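Local coordinates for protein GAF (Saccharomyces cerevisiae, PDB 1F5M) that reduces the R-enantiomer of free methionine sulfoxide to methionine, using thioredoxin as reductant, and helps protect yeast against oxidative stress, at residues Lys88-Met93 and Ile123-Glu128; Glu76-Ile81 and Ile94-Gly99. One frame throughout, in Å; residues are numbered along the deposited sequence.

Interaction 1 (Lys88-Met93 and Ile123-Glu128)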
loop_
_atom_site.group_PDB
_atom_site.type_symbol
_atom_site.label_atom_id
_atom_site.label_comp_id
_atom_site.label_asym_id
_atom_site.label_seq_id
_atom_site.Cartn_x
_atom_site.Cartn_y
_atom_site.Cartn_z
ATOM N N LYS B 88 6.209 -6.261 3.233
ATOM C CA LYS B 88 6.900 -5.704 4.379
ATOM C C LYS B 88 7.569 -4.391 4.040
ATOM O O LYS B 88 7.776 -4.110 2.878
ATOM C CB LYS B 88 7.926 -6.699 4.902
ATOM C CG LYS B 88 7.281 -7.980 5.353
ATOM C CD LYS B 88 8.353 -8.956 5.749
ATOM C CE LYS B 88 7.722 -10.186 6.422
ATOM N NZ LYS B 88 8.789 -11.178 6.708
ATOM N N VAL B 89 7.851 -3.582 5.075
ATOM C CA VAL B 89 8.529 -2.278 4.963
ATOM C C VAL B 89 9.731 -2.372 3.971
ATOM O O VAL B 89 10.464 -3.360 3.940
ATOM C CB VAL B 89 8.943 -1.829 6.403
ATOM C CG1 VAL B 89 9.962 -0.710 6.377
ATOM C CG2 VAL B 89 7.649 -1.341 7.152
ATOM N N ALA B 90 9.914 -1.321 3.169
ATOM C CA ALA B 90 10.908 -1.294 2.115
ATOM C C ALA B 90 11.726 -0.009 2.037
ATOM O O ALA B 90 11.382 0.999 2.673
ATOM C CB ALA B 90 10.197 -1.504 0.784
ATOM N N CYS B 91 12.778 -0.071 1.214
ATOM C CA CYS B 91 13.700 1.035 0.990
ATOM C C CYS B 91 12.921 2.246 0.444
ATOM O O CYS B 91 12.035 2.103 -0.407
ATOM C CB CYS B 91 14.793 0.596 -0.000
ATOM S SG CYS B 91 15.465 -1.102 0.176
ATOM N N GLN B 92 13.245 3.431 0.954
ATOM C CA GLN B 92 12.575 4.678 0.601
ATOM C C GLN B 92 12.990 5.348 -0.705
ATOM O O GLN B 92 12.196 6.059 -1.353
ATOM C CB GLN B 92 12.752 5.683 1.757
ATOM C CG GLN B 92 12.342 5.140 3.115
ATOM C CD GLN B 92 13.501 4.605 3.924
ATOM O OE1 GLN B 92 14.426 3.961 3.382
ATOM N NE2 GLN B 92 13.473 4.867 5.243
ATOM N N MET B 93 14.227 5.123 -1.125
ATOM C CA MET B 93 14.664 5.782 -2.327
ATOM C C MET B 93 15.662 4.895 -3.020
ATOM O O MET B 93 16.415 4.214 -2.355
ATOM C CB MET B 93 15.316 7.126 -1.926
ATOM C CG MET B 93 15.965 7.917 -3.039
ATOM S SD MET B 93 16.532 9.555 -2.401
ATOM C CE MET B 93 14.952 10.156 -1.503
ATOM N N ILE B 123 19.844 -4.289 -4.221
ATOM C CA ILE B 123 19.534 -3.475 -3.029
ATOM C C ILE B 123 18.388 -4.234 -2.414
ATOM O O ILE B 123 17.279 -4.198 -2.949
ATOM C CB ILE B 123 19.083 -2.018 -3.452
ATOM C CG1 ILE B 123 20.258 -1.342 -4.155
ATOM C CG2 ILE B 123 18.585 -1.235 -2.227
ATOM C CD1 ILE B 123 19.963 0.025 -4.739
ATOM N N ALA B 124 18.679 -5.007 -1.359
ATOM C CA ALA B 124 17.668 -5.795 -0.688
ATOM C C ALA B 124 16.893 -4.989 0.362
ATOM O O ALA B 124 17.494 -4.442 1.300
ATOM C CB ALA B 124 18.327 -7.008 -0.006
ATOM N N CYS B 125 15.578 -4.914 0.208
ATOM C CA CYS B 125 14.725 -4.239 1.220
ATOM C C CYS B 125 14.300 -5.381 2.178
ATOM O O CYS B 125 14.145 -5.204 3.393
ATOM C CB CYS B 125 13.518 -3.558 0.549
ATOM S SG CYS B 125 14.050 -2.344 -0.714
ATOM N N ASP B 126 14.121 -6.562 1.618
ATOM C CA ASP B 126 13.750 -7.751 2.401
ATOM C C ASP B 126 14.891 -8.742 2.201
ATOM O O ASP B 126 15.176 -9.169 1.064
ATOM C CB ASP B 126 12.420 -8.353 1.901
ATOM C CG ASP B 126 11.889 -9.489 2.831
ATOM O OD1 ASP B 126 12.708 -10.245 3.425
ATOM O OD2 ASP B 126 10.642 -9.639 2.961
ATOM N N GLY B 127 15.563 -9.098 3.291
ATOM C CA GLY B 127 16.655 -10.043 3.174
ATOM C C GLY B 127 16.211 -11.406 2.678
ATOM O O GLY B 127 17.069 -12.202 2.281
ATOM N N GLU B 128 14.902 -11.703 2.680
ATOM C CA GLU B 128 14.477 -13.039 2.208
ATOM C C GLU B 128 14.107 -13.109 0.751
ATOM O O GLU B 128 13.738 -14.176 0.258
ATOM C CB GLU B 128 13.281 -13.546 2.994
ATOM C CG GLU B 128 13.681 -14.249 4.245
ATOM C CD GLU B 128 12.946 -13.660 5.413
ATOM O OE1 GLU B 128 11.908 -14.228 5.851
ATOM O OE2 GLU B 128 13.420 -12.583 5.870
HETATM O O HOH W 1 9.600 -11.857 3.949
HETATM O O HOH W 2 8.637 -7.817 1.820
HETATM O O HOH W 3 12.158 -10.577 6.251
#
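C91 and C125 are joined by a disulfide, SG to SG 2.1 Å, that staples two irregular loops together. Both SG atoms lie anti to their own carbonyl carbon, and the bridge is twisted to a chi3 of -123°, wider than the usual right angle. Beside it A90 CB rests on C125 CB at 3.9 Å, and the CG2 branch of I123 reaches C91 SG from the other loop at the same distance. Further along, the extended chain of K88 crosses D126 obliquely, its CD 3.7 Å from D126 OD2. The ammonium group stops short of a salt bridge, with K88 NZ 4.5 Å from D126 OD2; one water accepts from K88 NZ and donates to D126 OD2 (2.6 Å from its O), bridging the two groups. D126 is itself set by an Asx turn, its OD1 accepting from E128 N at 2.7 Å, and by N65 ND2, which bonds to OD2. Y70 OH holds the carbonyl of C91, and A90 O meets N48 ND2 of the second subunit. The disulfide thus links two loops beside the strand 64-72 of a GAF domain, and paired cysteines on such loops are consistent with the thiol-based chemistry of free methionine-R-sulfoxide reductases.

Interaction 2 (Glu76-Ile81 and Ile94-Gly99)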
loop_
_atom_site.group_PDB
_atom_site.type_symbol
_atom_site.label_atom_id
_atom_site.label_comp_id
_atom_site.label_asym_id
_atom_site.label_seq_id
_atom_site.Cartn_x
_atom_site.Cartn_y
_atom_site.Cartn_z
ATOM N N GLU B 76 13.682 15.199 -8.889
ATOM C CA GLU B 76 14.865 14.644 -9.565
ATOM C C GLU B 76 14.539 13.428 -10.454
ATOM O O GLU B 76 14.269 12.333 -9.947
ATOM C CB GLU B 76 15.916 14.268 -8.521
ATOM C CG GLU B 76 17.346 14.504 -8.990
ATOM C CD GLU B 76 17.743 13.626 -10.186
ATOM O OE1 GLU B 76 17.677 12.377 -10.052
ATOM O OE2 GLU B 76 18.126 14.193 -11.250
ATOM N N GLU B 77 14.589 13.613 -11.775
ATOM C CA GLU B 77 14.246 12.529 -12.708
ATOM C C GLU B 77 15.278 11.411 -12.882
ATOM O O GLU B 77 15.322 10.773 -13.941
ATOM C CB GLU B 77 13.905 13.093 -14.099
ATOM C CG GLU B 77 12.721 14.092 -14.172
ATOM C CD GLU B 77 11.823 14.139 -12.919
ATOM O OE1 GLU B 77 12.270 14.701 -11.884
ATOM O OE2 GLU B 77 10.672 13.623 -12.972
ATOM N N ASN B 78 16.111 11.201 -11.858
ATOM C CA ASN B 78 17.122 10.142 -11.837
ATOM C C ASN B 78 17.044 9.435 -10.493
ATOM O O ASN B 78 17.973 8.734 -10.092
ATOM C CB ASN B 78 18.535 10.685 -12.009
ATOM C CG ASN B 78 19.046 10.538 -13.435
ATOM O OD1 ASN B 78 19.006 9.442 -14.025
ATOM N ND2 ASN B 78 19.542 11.640 -13.998
ATOM N N THR B 79 15.924 9.631 -9.804
ATOM C CA THR B 79 15.719 9.024 -8.511
ATOM C C THR B 79 14.303 8.462 -8.402
ATOM O O THR B 79 13.373 9.038 -8.942
ATOM C CB THR B 79 15.987 10.072 -7.425
ATOM O OG1 THR B 79 17.383 10.365 -7.449
ATOM C CG2 THR B 79 15.615 9.566 -6.053
ATOM N N LEU B 80 14.173 7.307 -7.743
ATOM C CA LEU B 80 12.885 6.626 -7.515
ATOM C C LEU B 80 12.531 6.774 -6.036
ATOM O O LEU B 80 13.381 6.565 -5.176
ATOM C CB LEU B 80 12.998 5.134 -7.817
ATOM C CG LEU B 80 13.202 4.705 -9.278
ATOM C CD1 LEU B 80 13.535 3.186 -9.290
ATOM C CD2 LEU B 80 11.935 4.971 -10.087
ATOM N N ILE B 81 11.293 7.126 -5.755
ATOM C CA ILE B 81 10.811 7.274 -4.371
ATOM C C ILE B 81 9.753 6.180 -4.144
ATOM O O ILE B 81 8.897 5.941 -5.016
ATOM C CB ILE B 81 10.099 8.594 -4.152
ATOM C CG1 ILE B 81 10.933 9.740 -4.705
ATOM C CG2 ILE B 81 9.878 8.837 -2.675
ATOM C CD1 ILE B 81 10.203 11.060 -4.507
ATOM N N ILE B 94 15.621 4.869 -4.345
ATOM C CA ILE B 94 16.581 4.090 -5.127
ATOM C C ILE B 94 17.097 4.982 -6.253
ATOM O O ILE B 94 16.315 5.679 -6.908
ATOM C CB ILE B 94 15.953 2.832 -5.728
ATOM C CG1 ILE B 94 15.532 1.891 -4.598
ATOM C CG2 ILE B 94 17.032 2.053 -6.595
ATOM C CD1 ILE B 94 14.548 0.831 -5.039
ATOM N N GLN B 95 18.413 4.954 -6.485
ATOM C CA GLN B 95 19.027 5.785 -7.516
ATOM C C GLN B 95 19.009 5.018 -8.851
ATOM O O GLN B 95 19.226 3.795 -8.867
ATOM C CB GLN B 95 20.451 6.109 -7.060
ATOM C CG GLN B 95 20.953 7.499 -7.409
ATOM C CD GLN B 95 19.906 8.562 -7.165
ATOM O OE1 GLN B 95 19.440 8.757 -6.033
ATOM N NE2 GLN B 95 19.520 9.262 -8.237
ATOM N N PHE B 96 18.712 5.716 -9.954
ATOM C CA PHE B 96 18.661 5.081 -11.277
ATOM C C PHE B 96 19.993 4.400 -11.494
ATOM O O PHE B 96 21.026 4.844 -10.970
ATOM C CB PHE B 96 18.438 6.105 -12.404
ATOM C CG PHE B 96 17.001 6.467 -12.636
ATOM C CD1 PHE B 96 16.141 6.694 -11.561
ATOM C CD2 PHE B 96 16.532 6.697 -13.945
ATOM C CE1 PHE B 96 14.852 7.147 -11.763
ATOM C CE2 PHE B 96 15.241 7.154 -14.159
ATOM C CZ PHE B 96 14.393 7.388 -13.060
ATOM N N GLY B 97 19.982 3.312 -12.254
ATOM C CA GLY B 97 21.224 2.582 -12.491
ATOM C C GLY B 97 21.666 1.687 -11.325
ATOM O O GLY B 97 22.649 0.925 -11.456
ATOM N N LYS B 98 20.968 1.761 -10.188
ATOM C CA LYS B 98 21.354 0.946 -9.037
ATOM C C LYS B 98 20.306 -0.071 -8.611
ATOM O O LYS B 98 19.140 0.278 -8.318
ATOM C CB LYS B 98 21.680 1.829 -7.839
ATOM C CG LYS B 98 22.804 2.854 -8.067
ATOM C CD LYS B 98 24.088 2.173 -8.568
ATOM C CE LYS B 98 25.259 3.160 -8.673
ATOM N NZ LYS B 98 25.542 3.803 -7.354
ATOM N N GLY B 99 20.745 -1.311 -8.510
ATOM C CA GLY B 99 19.871 -2.401 -8.106
ATOM C C GLY B 99 18.896 -2.760 -9.206
ATOM O O GLY B 99 18.833 -2.082 -10.227
#
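F96 CG stands anti to its carbonyl carbon (chi1 -84°), on the side of the backbone N and toward 76-81, while a bend at chi2 (43°) folds CD of Q95 back toward T79. N78 CA sits over the centre of the F96 ring in a CH-pi contact, 3.7 Å from the centroid, and the amide plane of N78 stands nearly upright to the ring. L80 CG approaches the same ring obliquely, 3.9 Å from F96 CE1. Q95 NE2 donates to T79 OG1, but their 2.5 Å separation is shorter than such a bond should be, leaving the exact placing of the amide doubtful. The backbones pair as antiparallel strands: L80 and I94 form a hydrogen-bonded pair, L80 N to I94 O at 2.8 Å and I94 N to L80 O at 2.9 Å, and T79 and Q95 the neighbouring non-hydrogen-bonded one. F96 N extends the pairing to N78 O at 3.1 Å. From Q95 to K98 the chain reverses in a type II turn, with F96 and G97 at its two central positions and G97 at positive phi. L80 and I94 project from one sheet face, T79 and Q95 from the other. This is the open end of a beta hairpin at the sheet edge: L80 and I94 pack on Y70 of strand 64-72 and on C101 of helix 99-107, whose A105 also meets F96.

How the interactions relate
From the N terminus the chain first passes 76-81, which leads into strand 79-85, then runs through the loop 88-93 into the edge strand 93-95. Interaction 2 closes this short excursion as a hairpin when 94-99 returns beside 76-81. Helix 99-107 and strand 111-113 follow before 123-128 comes back to 88-93 and interaction 1 closes a second, longer loop. Because 88-93 lies within the first loop and 94-99 within the second, the two closures cross. Their centres are about 15 Å apart, yet they touch: M93 packs on T79 and L80, and I123 on K98. Together they tie the sheet's edge hairpin to the loop leading into strand 131-138.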